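Local coordinates for protein LEOA (Escherichia coli, PDB 4AUR) that probably hydrolyses GTP as a bacterial member of the dynamin family in enterotoxigenic strains, at residues Met307-Asn312 with Thr397-Ser402; Ser402-Leu407 with Ala439-Ile444. One frame throughout, in Å; residues are numbered along the deposited sequence.

Contact 1: Met307-Asn312 with Thr397-Ser402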
loop_
_atom_site.group_PDB
_atom_site.type_symbol
_atom_site.label_atom_id
_atom_site.label_comp_id
_atom_site.label_asym_id
_atom_site.label_seq_id
_atom_site.Cartn_x
_atom_site.Cartn_y
_atom_site.Cartn_z
HETATM N N MSE A 307 -20.307 -1.013 -3.296
HETATM C CA MSE A 307 -21.326 -1.231 -4.344
HETATM C C MSE A 307 -22.242 -2.346 -3.919
HETATM O O MSE A 307 -23.448 -2.234 -4.061
HETATM C CB MSE A 307 -20.771 -1.563 -5.732
HETATM C CG MSE A 307 -19.798 -0.528 -6.283
HETATM SE SE MSE A 307 -20.712 1.166 -6.692
HETATM C CE MSE A 307 -19.590 2.339 -5.573
ATOM N N HIS A 308 -21.676 -3.432 -3.393
ATOM C CA HIS A 308 -22.473 -4.557 -2.933
ATOM C C HIS A 308 -23.260 -4.160 -1.697
ATOM O O HIS A 308 -24.444 -4.420 -1.613
ATOM C CB HIS A 308 -21.601 -5.810 -2.723
ATOM C CG HIS A 308 -21.030 -6.347 -4.009
ATOM N ND1 HIS A 308 -21.820 -6.891 -5.005
ATOM C CD2 HIS A 308 -19.761 -6.366 -4.488
ATOM C CE1 HIS A 308 -21.059 -7.240 -6.028
ATOM N NE2 HIS A 308 -19.808 -6.928 -5.742
ATOM N N ARG A 309 -22.608 -3.473 -0.775
ATOM C CA ARG A 309 -23.283 -2.846 0.343
ATOM C C ARG A 309 -24.473 -1.977 -0.076
ATOM O O ARG A 309 -25.484 -1.967 0.596
ATOM C CB ARG A 309 -22.290 -2.019 1.135
ATOM C CG ARG A 309 -22.889 -1.200 2.257
ATOM C CD ARG A 309 -21.789 -0.621 3.122
ATOM N NE ARG A 309 -22.328 0.155 4.238
ATOM C CZ ARG A 309 -21.677 0.394 5.384
ATOM N NH1 ARG A 309 -20.444 -0.085 5.588
ATOM N NH2 ARG A 309 -22.260 1.127 6.339
ATOM N N PHE A 310 -24.376 -1.250 -1.176
ATOM C CA PHE A 310 -25.487 -0.394 -1.588
ATOM C C PHE A 310 -26.652 -1.210 -2.118
ATOM O O PHE A 310 -27.787 -0.807 -1.992
ATOM C CB PHE A 310 -25.066 0.618 -2.664
ATOM C CG PHE A 310 -23.988 1.583 -2.235
ATOM C CD1 PHE A 310 -23.770 1.894 -0.900
ATOM C CD2 PHE A 310 -23.192 2.200 -3.187
ATOM C CE1 PHE A 310 -22.783 2.788 -0.542
ATOM C CE2 PHE A 310 -22.209 3.098 -2.821
ATOM C CZ PHE A 310 -22.019 3.400 -1.505
ATOM N N SER A 311 -26.379 -2.351 -2.729
ATOM C CA SER A 311 -27.448 -3.168 -3.300
ATOM C C SER A 311 -28.129 -3.957 -2.201
ATOM O O SER A 311 -29.324 -4.197 -2.270
ATOM C CB SER A 311 -26.907 -4.075 -4.395
ATOM O OG SER A 311 -26.166 -3.289 -5.336
ATOM N N ASN A 312 -27.386 -4.311 -1.163
ATOM C CA ASN A 312 -28.004 -4.860 0.039
ATOM C C ASN A 312 -28.943 -3.919 0.754
ATOM O O ASN A 312 -30.007 -4.321 1.147
ATOM C CB ASN A 312 -26.935 -5.288 1.032
ATOM C CG ASN A 312 -26.238 -6.543 0.593
ATOM O OD1 ASN A 312 -26.740 -7.266 -0.298
ATOM N ND2 ASN A 312 -25.072 -6.820 1.197
ATOM N N THR A 397 -24.634 7.888 1.087
ATOM C CA THR A 397 -24.007 9.190 1.169
ATOM C C THR A 397 -22.874 9.169 2.177
ATOM O O THR A 397 -21.869 9.811 1.982
ATOM C CB THR A 397 -25.087 10.258 1.467
ATOM O OG1 THR A 397 -25.739 10.582 0.237
ATOM C CG2 THR A 397 -24.534 11.517 2.094
ATOM N N ARG A 398 -22.996 8.411 3.243
ATOM C CA ARG A 398 -21.891 8.355 4.187
ATOM C C ARG A 398 -20.640 7.667 3.594
ATOM O O ARG A 398 -19.513 8.124 3.797
ATOM C CB ARG A 398 -22.321 7.681 5.500
ATOM C CG ARG A 398 -21.144 7.345 6.399
ATOM C CD ARG A 398 -21.484 7.164 7.870
ATOM N NE ARG A 398 -20.258 7.300 8.665
ATOM C CZ ARG A 398 -20.201 7.296 9.992
ATOM N NH1 ARG A 398 -21.307 7.148 10.716
ATOM N NH2 ARG A 398 -19.025 7.438 10.596
ATOM N N GLN A 399 -20.848 6.563 2.887
ATOM C CA GLN A 399 -19.766 5.759 2.338
ATOM C C GLN A 399 -19.052 6.426 1.152
ATOM O O GLN A 399 -17.833 6.359 1.026
ATOM C CB GLN A 399 -20.326 4.418 1.881
ATOM C CG GLN A 399 -20.835 3.553 2.999
ATOM C CD GLN A 399 -19.926 3.559 4.202
ATOM O OE1 GLN A 399 -18.729 3.329 4.100
ATOM N NE2 GLN A 399 -20.504 3.811 5.360
ATOM N N LEU A 400 -19.827 7.050 0.275
ATOM C CA LEU A 400 -19.271 7.857 -0.810
ATOM C C LEU A 400 -18.356 8.930 -0.258
ATOM O O LEU A 400 -17.317 9.246 -0.839
ATOM C CB LEU A 400 -20.389 8.546 -1.568
ATOM C CG LEU A 400 -21.252 7.634 -2.389
ATOM C CD1 LEU A 400 -22.236 8.465 -3.187
ATOM C CD2 LEU A 400 -20.393 6.780 -3.297
ATOM N N SER A 401 -18.758 9.510 0.860
ATOM C CA SER A 401 -17.995 10.574 1.442
ATOM C C SER A 401 -16.726 10.067 2.070
ATOM O O SER A 401 -15.778 10.818 2.185
ATOM C CB SER A 401 -18.842 11.339 2.450
ATOM O OG SER A 401 -19.851 12.039 1.744
ATOM N N SER A 402 -16.693 8.812 2.496
ATOM C CA SER A 402 -15.468 8.296 3.107
ATOM C C SER A 402 -14.477 7.825 2.039
ATOM O O SER A 402 -13.302 7.697 2.315
ATOM C CB SER A 402 -15.766 7.173 4.096
ATOM O OG SER A 402 -16.401 6.121 3.421
#
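Arg309 and Gln399 meet by stacking of two flat polar groups. The Gln399 amide lies over one face of the guanidinium, their planes 22° apart, with NE2 of Gln399 displaced toward the rim and 3.4 Å from NH2 of Arg309. Both nitrogens are donors, so the pair is no hydrogen bond. Arg309 reaches this position because its chain is extended, with CG set opposite the backbone N (chi1 174°). Its polar partner lies one turn earlier on the other helix, where Asp395 forms a salt bridge with NE.

The apolar layer is built by Phe310. Its CE1 edge points in plane at CB of Gln399, 3.8 Å away, while CE2 approaches CD2 of Leu400 at 4.1 Å. Helix 530-544 adds to this layer, Val539 touching Phe310 and Leu542 touching Leu400.

No hydrogen bond joins the two segments themselves, but Lys302, earlier on helix 275-343, reaches across to Gln399 O and the Ser402 hydroxyl, and Ser402 OG donates to the same carbonyl at 2.8 Å.

The axes run antiparallel at 172° and 11.1 Å apart, as in the long helical bundles of dynamin-like proteins. With 204 Å² buried and no hydrogen bond crossing between the two segments, their cohesion here rests on apolar packing and on a stack whose cationic member is held by the Asp395 carboxylate.

Contact 2: Ser402-Leu407 with Ala439-Ile444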
loop_
_atom_site.group_PDB
_atom_site.type_symbol
_atom_site.label_atom_id
_atom_site.label_comp_id
_atom_site.label_asym_id
_atom_site.label_seq_id
_atom_site.Cartn_x
_atom_site.Cartn_y
_atom_site.Cartn_z
ATOM N N SER A 402 -16.693 8.812 2.496
ATOM C CA SER A 402 -15.468 8.296 3.107
ATOM C C SER A 402 -14.477 7.825 2.039
ATOM O O SER A 402 -13.302 7.697 2.315
ATOM C CB SER A 402 -15.766 7.173 4.096
ATOM O OG SER A 402 -16.401 6.121 3.421
ATOM N N SER A 403 -14.961 7.533 0.842
ATOM C CA SER A 403 -14.085 7.298 -0.281
ATOM C C SER A 403 -13.473 8.631 -0.712
ATOM O O SER A 403 -12.267 8.729 -0.882
ATOM C CB SER A 403 -14.837 6.657 -1.439
ATOM O OG SER A 403 -15.373 5.408 -1.061
ATOM N N GLU A 404 -14.298 9.660 -0.862
ATOM C CA GLU A 404 -13.798 10.984 -1.211
ATOM C C GLU A 404 -12.659 11.361 -0.280
ATOM O O GLU A 404 -11.613 11.855 -0.699
ATOM C CB GLU A 404 -14.908 12.026 -1.074
ATOM C CG GLU A 404 -14.405 13.469 -1.208
ATOM C CD GLU A 404 -15.286 14.536 -0.545
ATOM O OE1 GLU A 404 -16.171 14.210 0.306
ATOM O OE2 GLU A 404 -15.068 15.730 -0.888
ATOM N N SER A 405 -12.898 11.120 1.002
ATOM C CA SER A 405 -12.014 11.524 2.081
ATOM C C SER A 405 -10.746 10.678 2.120
ATOM O O SER A 405 -9.718 11.147 2.557
ATOM C CB SER A 405 -12.800 11.423 3.397
ATOM O OG SER A 405 -11.998 11.587 4.540
ATOM N N PHE A 406 -10.820 9.428 1.673
ATOM C CA PHE A 406 -9.642 8.594 1.565
ATOM C C PHE A 406 -8.777 9.145 0.439
ATOM O O PHE A 406 -7.612 9.504 0.660
ATOM C CB PHE A 406 -10.005 7.145 1.297
ATOM C CG PHE A 406 -8.808 6.259 1.079
ATOM C CD1 PHE A 406 -8.063 5.807 2.148
ATOM C CD2 PHE A 406 -8.418 5.890 -0.193
ATOM C CE1 PHE A 406 -6.945 5.003 1.951
ATOM C CE2 PHE A 406 -7.325 5.073 -0.384
ATOM C CZ PHE A 406 -6.583 4.644 0.680
ATOM N N LEU A 407 -9.373 9.247 -0.748
ATOM C CA LEU A 407 -8.716 9.817 -1.922
ATOM C C LEU A 407 -8.205 11.241 -1.744
ATOM O O LEU A 407 -7.306 11.642 -2.449
ATOM C CB LEU A 407 -9.652 9.795 -3.118
ATOM C CG LEU A 407 -10.105 8.437 -3.648
ATOM C CD1 LEU A 407 -11.151 8.662 -4.708
ATOM C CD2 LEU A 407 -8.982 7.655 -4.267
ATOM N N ALA A 439 -20.146 13.429 -7.996
ATOM C CA ALA A 439 -21.304 13.635 -8.832
ATOM C C ALA A 439 -22.352 12.566 -8.535
ATOM O O ALA A 439 -23.533 12.782 -8.741
ATOM C CB ALA A 439 -20.913 13.600 -10.291
ATOM N N ALA A 440 -21.938 11.406 -8.054
ATOM C CA ALA A 440 -22.914 10.397 -7.675
ATOM C C ALA A 440 -23.550 10.758 -6.337
ATOM O O ALA A 440 -24.732 10.535 -6.139
ATOM C CB ALA A 440 -22.277 9.029 -7.595
ATOM N N ARG A 441 -22.754 11.298 -5.422
ATOM C CA ARG A 441 -23.264 11.775 -4.163
ATOM C C ARG A 441 -24.151 13.002 -4.363
ATOM O O ARG A 441 -25.057 13.230 -3.595
ATOM C CB ARG A 441 -22.118 12.118 -3.217
ATOM C CG ARG A 441 -22.561 12.275 -1.780
ATOM C CD ARG A 441 -21.473 12.832 -0.892
ATOM N NE ARG A 441 -21.185 14.223 -1.233
ATOM C CZ ARG A 441 -20.277 14.979 -0.620
ATOM N NH1 ARG A 441 -19.578 14.483 0.383
ATOM N NH2 ARG A 441 -20.066 16.234 -1.019
ATOM N N ASP A 442 -23.876 13.802 -5.380
ATOM C CA ASP A 442 -24.699 14.966 -5.654
ATOM C C ASP A 442 -26.050 14.574 -6.216
ATOM O O ASP A 442 -27.064 15.092 -5.764
ATOM C CB ASP A 442 -24.007 15.935 -6.616
ATOM C CG ASP A 442 -23.129 16.930 -5.895
ATOM O OD1 ASP A 442 -23.004 16.816 -4.646
ATOM O OD2 ASP A 442 -22.564 17.819 -6.580
ATOM N N THR A 443 -26.058 13.671 -7.196
ATOM C CA THR A 443 -27.288 13.183 -7.755
ATOM C C THR A 443 -28.157 12.569 -6.672
ATOM O O THR A 443 -29.362 12.657 -6.747
ATOM C CB THR A 443 -27.022 12.159 -8.857
ATOM O OG1 THR A 443 -26.121 12.741 -9.789
ATOM C CG2 THR A 443 -28.297 11.779 -9.590
ATOM N N ILE A 444 -27.552 11.995 -5.646
ATOM C CA ILE A 444 -28.313 11.382 -4.553
ATOM C C ILE A 444 -28.849 12.377 -3.534
ATOM O O ILE A 444 -29.917 12.164 -2.958
ATOM C CB ILE A 444 -27.474 10.301 -3.858
ATOM C CG1 ILE A 444 -27.389 9.108 -4.816
ATOM C CG2 ILE A 444 -28.047 9.921 -2.492
ATOM C CD1 ILE A 444 -26.648 7.918 -4.288
#
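Arg441 NH1 is gripped from helix 368-408 by two groups: Glu404 OE1, 3.4 Å away in a salt bridge, and the hydroxyl of Ser401, which accepts a hydrogen bond from it. The Ser401 hydroxyl in turn donates to Thr397 O of its own helix, so its proton is spoken for and its oxygen is left to receive the arginine.

The salt bridge is a long one, made by a single oxygen and a single nitrogen. Carboxylate and guanidinium planes stand 88° apart, which rules out a coplanar two-pronged pairing. Glu404 sends its carboxylate across on an extended chain, whereas Arg441 starts extended and then turns at chi3 (68°), a bend that swings the guanidinium toward Glu404 and Ser401. The CA atoms of Glu404 and Arg441 are the nearest across the two segments, at 9.9 Å, and these two residues account for all of the 57 Å² buried.

Both helices belong to the dynamin-like helical domain, and helix 430-447 runs back roughly opposite to helix 368-408 along its flank. Apolar contacts accompany the charged pair on both sides: Leu407 rests on Leu433, and Ile444 on Ile396. Ala440 and Ile444 also meet Val538 of helix 530-544.

Within the second segment, Ala439 O accepts twice from Thr443, from the backbone N at 3.1 Å and from OG1 at 2.8 Å, the hydroxyl lying nearly in line with the carbonyl bond.

In the fold
Following the chain from the N terminus, two N-terminal helices lead into the probable GTP-binding region, and helix 275-343 then supplies residues 307-312. Contact 1 closes a loop of 84 mostly helical residues when helix 368-408 returns antiparallel. Contact 2 opens afterwards, its 31-residue loop holding much less helix, and closes on helix 430-447. The two loops are therefore in series, neither enclosing nor crossing the other, and Ser402 belongs to both contacts. Their centres lie 10 Å apart, and they touch directly: Leu400 CD1 packs 3.6 Å from Arg441 CA, and Thr397 OG1 lies 3.6 Å from Ile444 CG2. Helix 368-408 thus joins helix 275-343 to helix 430-447, with helix 530-544 touching all three.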